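Local coordinates for protein lectin (Pleurotus ostreatus, PDB 6T1D) that probably binds galactose-containing glycans such as melibiose through calcium-dependent sites on its beta-sandwich domains, at residues 239-244 with 289-294; 245-250 with 264-269; 279-284 with 321-326. All coordinates share one frame; numbering follows the deposited sequence.

Contact 1 of 3, residues 239-244 with 289-294; sequences IAADDR and AGVIAT. With CA (calcium ion), chain T; GLA (alpha-D-galactopyranose), chain H.
With chi1 of Ile-239 at -177°, its CG1 branch swings away from the backbone N and lies alongside the neighbouring strand, 4.0 Å from Ala-293 CB, with CD1 next to the CG2 branch of Val-291. The two segments are adjacent, antiparallel strands of one sheet of the lectin's beta sandwich, and their short axes run at 174°. The hydrogen-bonded pairs are Ala-240 with Ile-292 and Asp-242 with Gly-290; each is closed by two N-H to carbonyl bonds, the shortest being Asp-242 N to Gly-290 O at 2.7 Å. Between them, Ala-241 and Val-291 form a non-hydrogen-bonded pair, in which Ala-241 CB rests 3.7 Å from Val-291 CG2. Ile-239, Ala-241, Val-291 and Ala-293 thus share one face, the one turned toward Ile-280 of the opposing sheet.

Strand 239-242 ends at the sugar site. CG of Asp-242 lies opposite the backbone N (chi1 174°), which points the carboxylate at the calcium ion and the galactose. A cis peptide bond joins Asp-242 to Asp-243, a pair like the cis Asp-Asp of PA14-domain yeast adhesins. Both aspartates bind calcium, together with Asn-284 and the carbonyl oxygens of Gly-286 and Pro-288; O3 and O4 of the galactose complete the shell. The two oxygens of Asp-242 divide the work. OD2 takes a hydrogen bond from Trp-347 NE1 and lies 2.7 Å from galactose O4, while OD1 sits directly on the calcium ion at 2.2 Å.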
# COMPACT_ATOMS: atom_id res chain seq x y z
N ILE A 239 1.54 -7.27 23.69
CA ILE A 239 2.87 -6.70 23.74
C ILE A 239 3.41 -6.73 25.17
O ILE A 239 2.66 -6.72 26.14
CB ILE A 239 2.86 -5.27 23.15
CG1 ILE A 239 4.28 -4.69 23.11
CG2 ILE A 239 1.84 -4.38 23.87
CD1 ILE A 239 4.39 -3.38 22.37
N ALA A 240 4.73 -6.83 25.27
CA ALA A 240 5.44 -6.70 26.53
C ALA A 240 6.85 -6.25 26.19
O ALA A 240 7.34 -6.47 25.08
CB ALA A 240 5.46 -8.01 27.32
N ALA A 241 7.52 -5.62 27.17
CA ALA A 241 8.88 -5.17 26.93
C ALA A 241 9.65 -5.08 28.25
O ALA A 241 9.08 -4.82 29.31
CB ALA A 241 8.91 -3.82 26.20
N ASP A 242 10.95 -5.33 28.14
CA ASP A 242 11.95 -5.11 29.18
C ASP A 242 12.80 -3.92 28.73
O ASP A 242 13.65 -4.07 27.84
CB ASP A 242 12.79 -6.37 29.34
CG ASP A 242 13.98 -6.22 30.30
OD1 ASP A 242 14.28 -5.10 30.78
OD2 ASP A 242 14.63 -7.26 30.54
N ASP A 243 12.60 -2.76 29.36
CA ASP A 243 11.83 -2.65 30.60
C ASP A 243 10.46 -2.01 30.47
O ASP A 243 9.60 -2.26 31.31
CB ASP A 243 12.65 -1.88 31.63
CG ASP A 243 13.65 -2.74 32.30
OD1 ASP A 243 13.21 -3.60 33.09
OD2 ASP A 243 14.87 -2.61 32.01
N ARG A 244 10.25 -1.18 29.46
CA ARG A 244 8.93 -0.57 29.31
C ARG A 244 8.76 -0.15 27.85
O ARG A 244 9.70 -0.20 27.05
CB ARG A 244 8.78 0.61 30.29
CG ARG A 244 9.73 1.78 30.01
CD ARG A 244 9.56 2.93 31.02
NE ARG A 244 10.11 2.50 32.30
CZ ARG A 244 9.40 2.24 33.40
NH1 ARG A 244 10.03 1.83 34.50
NH2 ARG A 244 8.08 2.39 33.40
N ALA A 289 17.48 -6.30 27.69
CA ALA A 289 16.47 -5.47 27.08
C ALA A 289 15.78 -6.25 25.97
O ALA A 289 16.39 -7.12 25.34
CB ALA A 289 17.11 -4.20 26.52
N GLY A 290 14.52 -5.92 25.72
CA GLY A 290 13.79 -6.59 24.65
C GLY A 290 12.34 -6.19 24.59
O GLY A 290 11.75 -5.86 25.62
N VAL A 291 11.74 -6.20 23.40
CA VAL A 291 10.32 -5.95 23.23
C VAL A 291 9.75 -7.06 22.34
O VAL A 291 10.39 -7.48 21.38
CB VAL A 291 10.06 -4.54 22.65
CG1 VAL A 291 10.73 -4.38 21.30
CG2 VAL A 291 8.58 -4.26 22.52
N ILE A 292 8.56 -7.55 22.69
CA ILE A 292 7.94 -8.66 21.97
C ILE A 292 6.47 -8.36 21.74
O ILE A 292 5.78 -7.88 22.64
CB ILE A 292 8.12 -9.99 22.73
CG1 ILE A 292 7.55 -11.16 21.95
CG2 ILE A 292 7.49 -9.92 24.11
CD1 ILE A 292 7.98 -12.50 22.53
N ALA A 293 5.97 -8.66 20.54
CA ALA A 293 4.58 -8.36 20.23
C ALA A 293 4.04 -9.31 19.18
O ALA A 293 4.77 -9.76 18.29
CB ALA A 293 4.39 -6.92 19.74
N THR A 294 2.76 -9.64 19.31
CA THR A 294 1.99 -10.31 18.28
C THR A 294 0.82 -9.42 17.90
O THR A 294 0.13 -8.90 18.78
CB THR A 294 1.49 -11.68 18.76
OG1 THR A 294 2.61 -12.47 19.18
CG2 THR A 294 0.75 -12.41 17.65
CA CA T . 16.33 -4.42 31.25
C1 GLA H . 17.30 -6.99 35.66
C2 GLA H . 17.21 -5.67 34.89
C3 GLA H . 15.94 -5.56 34.15
C4 GLA H . 15.69 -6.73 33.29
C5 GLA H . 15.80 -8.05 34.07
C6 GLA H . 15.71 -9.21 33.08
O2 GLA H . 17.30 -4.58 35.82
O3 GLA H . 15.98 -4.33 33.29
O4 GLA H . 16.64 -6.74 32.21
O5 GLA H . 17.07 -8.16 34.79
O6 GLA H . 15.84 -10.44 33.78

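Contact 2 of 3, residues 245-250 with 264-269; sequences YTLYVN and DAYTIP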
# COMPACT_ATOMS: atom_id res chain seq x y z
N TYR A 245 7.53 0.22 27.49
CA TYR A 245 7.26 0.55 26.10
C TYR A 245 6.11 1.53 26.01
O TYR A 245 5.28 1.61 26.91
CB TYR A 245 6.91 -0.70 25.30
CG TYR A 245 5.51 -1.20 25.59
CD1 TYR A 245 5.26 -2.01 26.68
CD2 TYR A 245 4.44 -0.85 24.77
CE1 TYR A 245 3.99 -2.47 26.96
CE2 TYR A 245 3.17 -1.31 25.05
CZ TYR A 245 2.95 -2.12 26.14
OH TYR A 245 1.68 -2.58 26.43
N THR A 246 6.04 2.23 24.88
CA THR A 246 4.82 2.91 24.46
C THR A 246 4.56 2.55 23.01
O THR A 246 5.50 2.42 22.22
CB THR A 246 4.91 4.43 24.62
OG1 THR A 246 5.05 4.74 26.01
CG2 THR A 246 3.64 5.08 24.12
N LEU A 247 3.29 2.33 22.69
CA LEU A 247 2.88 1.79 21.40
C LEU A 247 2.08 2.84 20.62
O LEU A 247 1.18 3.49 21.18
CB LEU A 247 2.05 0.52 21.60
CG LEU A 247 1.38 -0.15 20.40
CD1 LEU A 247 2.43 -0.58 19.42
CD2 LEU A 247 0.57 -1.34 20.86
N TYR A 248 2.39 3.00 19.34
CA TYR A 248 1.72 3.95 18.47
C TYR A 248 1.22 3.25 17.22
O TYR A 248 1.94 2.44 16.63
CB TYR A 248 2.65 5.07 18.04
CG TYR A 248 3.34 5.79 19.17
CD1 TYR A 248 4.57 5.35 19.64
CD2 TYR A 248 2.79 6.92 19.74
CE1 TYR A 248 5.22 6.00 20.67
CE2 TYR A 248 3.43 7.58 20.77
CZ TYR A 248 4.64 7.12 21.23
OH TYR A 248 5.28 7.78 22.25
N VAL A 249 0.03 3.64 16.75
CA VAL A 249 -0.49 3.16 15.48
C VAL A 249 -0.89 4.36 14.63
O VAL A 249 -1.66 5.22 15.07
CB VAL A 249 -1.66 2.17 15.67
CG1 VAL A 249 -2.86 2.81 16.35
CG2 VAL A 249 -2.05 1.55 14.34
N ASN A 250 -0.29 4.45 13.44
CA ASN A 250 -0.44 5.60 12.53
C ASN A 250 -0.16 6.93 13.23
O ASN A 250 -0.71 7.97 12.86
CB ASN A 250 -1.82 5.60 11.88
CG ASN A 250 -2.02 4.40 10.99
OD1 ASN A 250 -1.11 4.02 10.25
ND2 ASN A 250 -3.19 3.78 11.07
N ASP A 264 0.45 -6.96 27.95
CA ASP A 264 -0.70 -6.08 27.76
C ASP A 264 -1.31 -6.31 26.39
O ASP A 264 -0.61 -6.62 25.43
CB ASP A 264 -0.30 -4.61 27.90
CG ASP A 264 0.63 -4.37 29.07
OD1 ASP A 264 0.39 -4.96 30.14
OD2 ASP A 264 1.59 -3.59 28.92
N ALA A 265 -2.63 -6.15 26.31
CA ALA A 265 -3.38 -6.38 25.08
C ALA A 265 -4.29 -5.20 24.78
O ALA A 265 -5.00 -4.73 25.68
CB ALA A 265 -4.20 -7.67 25.18
N TYR A 266 -4.28 -4.72 23.53
CA TYR A 266 -5.09 -3.60 23.06
C TYR A 266 -5.84 -4.00 21.80
O TYR A 266 -5.35 -4.78 20.99
CB TYR A 266 -4.23 -2.37 22.73
CG TYR A 266 -3.21 -1.99 23.78
CD1 TYR A 266 -2.00 -2.66 23.88
CD2 TYR A 266 -3.46 -0.98 24.67
CE1 TYR A 266 -1.07 -2.31 24.85
CE2 TYR A 266 -2.54 -0.63 25.64
CZ TYR A 266 -1.35 -1.30 25.73
OH TYR A 266 -0.45 -0.94 26.70
N THR A 267 -7.03 -3.41 21.61
CA THR A 267 -7.72 -3.47 20.33
C THR A 267 -7.66 -2.09 19.69
O THR A 267 -7.87 -1.08 20.36
CB THR A 267 -9.20 -3.92 20.46
OG1 THR A 267 -9.78 -3.38 21.65
CG2 THR A 267 -9.37 -5.45 20.45
N ILE A 268 -7.35 -2.07 18.40
CA ILE A 268 -7.31 -0.84 17.62
C ILE A 268 -8.44 -0.91 16.60
O ILE A 268 -8.33 -1.64 15.60
CB ILE A 268 -5.93 -0.66 16.96
CG1 ILE A 268 -4.87 -0.46 18.04
CG2 ILE A 268 -5.94 0.47 15.94
CD1 ILE A 268 -3.55 -1.00 17.63
N PRO A 269 -9.54 -0.19 16.83
CA PRO A 269 -10.74 -0.33 15.99
C PRO A 269 -10.83 0.65 14.83
O PRO A 269 -11.81 0.61 14.09
CB PRO A 269 -11.86 -0.08 16.99
CG PRO A 269 -11.28 0.95 17.91
CD PRO A 269 -9.80 0.67 18.00
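Tyr-245, Tyr-266 and Asp-264 are joined by a short relay of hydrogen bonds. The hydroxyl of Tyr-266 donates to Tyr-245 OH (2.7 Å), and Tyr-245 OH in turn donates to Asp-264 OD2 (2.7 Å), which accepts on its anti lone pair. The carboxylate stands at the edge of the Tyr-245 ring, near its plane, the two flat groups being only 28° apart. Tyr-245 OH comes in likewise at the edge of the Tyr-266 ring. A chi1 of 75° places the Tyr-245 ring between its own backbone N and carbonyl carbon, from where the phenol spans the gap.

Apolar contacts continue along the same gap. Leu-247 CD2 slides past the Tyr-266 ring, 4.2 Å from Tyr-266 CD1, and Val-249 meets Ile-268 tip to tip, with CG1 of the valine 3.9 Å from CG2 of the isoleucine.

No backbone bonds join these two strands, since they belong to the two different sheets of the sandwich, with short axes 10.1 Å apart. Ile-239, Ile-280 and Val-254 fill in around them. Tyr-245 OH both gives and accepts a hydrogen bond, so this buried hydroxyl is satisfied from the facing strand; the direction of the relay is consistent with Asp-264 being ionised and polarising both phenols.

Contact 3 of 3, residues 279-284 with 321-326; sequences AINATN and QGFQPP. With CA (calcium ion), chain T.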
# COMPACT_ATOMS: atom_id res chain seq x y z
N ALA A 279 4.38 1.61 15.67
CA ALA A 279 5.68 2.07 16.15
C ALA A 279 5.74 1.86 17.65
O ALA A 279 4.72 1.94 18.34
CB ALA A 279 5.95 3.52 15.81
N ILE A 280 6.92 1.51 18.13
CA ILE A 280 7.16 1.24 19.54
C ILE A 280 8.32 2.11 20.01
O ILE A 280 9.32 2.26 19.31
CB ILE A 280 7.47 -0.25 19.79
CG1 ILE A 280 6.37 -1.14 19.21
CG2 ILE A 280 7.73 -0.53 21.26
CD1 ILE A 280 6.63 -2.60 19.39
N ASN A 281 8.17 2.70 21.18
CA ASN A 281 9.30 3.34 21.85
C ASN A 281 9.53 2.56 23.13
O ASN A 281 8.76 2.68 24.09
CB ASN A 281 9.04 4.82 22.11
CG ASN A 281 10.17 5.49 22.84
OD1 ASN A 281 11.22 4.90 23.08
ND2 ASN A 281 9.98 6.76 23.19
N ALA A 282 10.57 1.73 23.13
CA ALA A 282 10.92 0.89 24.27
C ALA A 282 12.14 1.46 24.96
O ALA A 282 13.02 2.02 24.31
CB ALA A 282 11.21 -0.54 23.82
N THR A 283 12.18 1.33 26.28
CA THR A 283 13.29 1.83 27.08
C THR A 283 13.89 0.69 27.89
O THR A 283 13.16 -0.14 28.44
CB THR A 283 12.86 2.96 28.02
OG1 THR A 283 12.13 3.95 27.28
CG2 THR A 283 14.09 3.61 28.62
N ASN A 284 15.22 0.67 27.97
CA ASN A 284 15.93 -0.29 28.81
C ASN A 284 16.40 0.42 30.08
O ASN A 284 17.18 1.37 30.01
CB ASN A 284 17.12 -0.89 28.07
CG ASN A 284 17.87 -1.90 28.90
OD1 ASN A 284 17.29 -2.63 29.71
ND2 ASN A 284 19.18 -1.98 28.69
N GLN A 321 12.77 12.84 15.88
CA GLN A 321 11.45 13.40 16.11
C GLN A 321 10.58 13.03 14.92
O GLN A 321 11.02 13.13 13.77
CB GLN A 321 11.53 14.90 16.30
CG GLN A 321 10.21 15.55 16.63
CD GLN A 321 10.34 17.05 16.71
OE1 GLN A 321 11.36 17.57 17.16
NE2 GLN A 321 9.30 17.77 16.27
N GLY A 322 9.37 12.58 15.19
CA GLY A 322 8.54 12.04 14.13
C GLY A 322 8.89 10.61 13.77
O GLY A 322 8.73 10.22 12.61
N PHE A 323 9.36 9.81 14.74
CA PHE A 323 9.63 8.40 14.48
C PHE A 323 8.35 7.59 14.38
O PHE A 323 8.39 6.45 13.92
CB PHE A 323 10.48 7.80 15.59
CG PHE A 323 9.72 7.62 16.87
CD1 PHE A 323 9.59 8.68 17.75
CD2 PHE A 323 9.10 6.42 17.17
CE1 PHE A 323 8.89 8.53 18.93
CE2 PHE A 323 8.39 6.27 18.33
CZ PHE A 323 8.28 7.32 19.21
N GLN A 324 7.23 8.14 14.83
CA GLN A 324 5.97 7.41 14.87
C GLN A 324 4.96 7.73 13.76
O GLN A 324 3.98 6.98 13.65
CB GLN A 324 5.33 7.63 16.24
CG GLN A 324 4.63 8.97 16.42
CD GLN A 324 5.57 10.17 16.45
OE1 GLN A 324 6.79 10.04 16.27
NE2 GLN A 324 4.99 11.36 16.63
N PRO A 325 5.10 8.80 12.95
CA PRO A 325 4.18 9.00 11.81
C PRO A 325 4.25 7.86 10.81
O PRO A 325 5.28 7.16 10.72
CB PRO A 325 4.67 10.31 11.19
CG PRO A 325 5.08 11.09 12.29
CD PRO A 325 5.77 10.09 13.23
N PRO A 326 3.16 7.63 10.04
CA PRO A 326 3.11 6.49 9.11
C PRO A 326 4.15 6.55 8.01
O PRO A 326 4.94 5.61 7.83
CB PRO A 326 1.70 6.58 8.52
CG PRO A 326 0.92 7.44 9.49
CD PRO A 326 1.91 8.41 10.04
CA CA T . 16.33 -4.42 31.25
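Phe-323 leans its ring against strand 279-284, and this is where the packing is close. Its CZ comes within 3.9 Å of Asn-281 CB, while CE2 lies 4.2 Å from the carbonyl O of Ile-280 and farther still from Ala-279 CB; all three partners approach the ring obliquely. Next along the loop, Gln-324 offers its backbone, with Ala-279 CB resting 4.0 Å from Gln-324 CA. In Phe-323 a chi1 of 71° puts the phenyl group between its own backbone N and carbonyl carbon, turned in over the strand. The bent chain of Gln-324 folds back so that its OE1 sits 3.4 Å above one face of the Phe-323 ring, offset toward the rim. Tyr-248 of the adjacent strand meets the same ring nearly at right angles.

Strand 279-284 belongs to the seven-stranded sheet of the beta sandwich, and residues 321-326 form part of the irregular connection between strands 314-316 and 334-341, which crosses the outside of that sheet. No hydrogen bond joins the two segments. Instead, Arg-222 bonds to the carbonyl oxygens of Phe-323, Pro-325 and Pro-326, which ties the loop to strand 217-225.

The solvent side is looser. Asn-281 and Gln-324 are both partly exposed there, and Gln-321 extends into solvent without touching the strand. The metal end of the strand is a separate matter: well clear of the loop, Asn-284 turns OD1 to the calcium ion at 2.5 Å, while its ND2 is held by the carbonyl oxygens of Pro-215 and Gly-287.

How the contacts relate
The three contacts lie 12 to 13 Å apart, centre to centre, in one sandwich domain. Contacts 1 and 2 join where Ile-239 N approaches Asp-264 O at 2.8 Å, placing strand 264-268 beside strand 232-242. Contact 3 meets contact 1 through Thr-283, whose O lies 2.8 Å from Asp-243 N; here the chain makes a classic beta bulge, with Asp-243 and Arg-244 opposite the single residue Thr-283, next to the calcium site that both contacts supply. Strands 244-249 and 276-284 are neighbours in the other sheet, with Tyr-248 O 2.7 Å from Ala-279 N. The Tyr-245 side chain of contact 2 stays about 12 Å from the calcium and about 13 Å from the galactose.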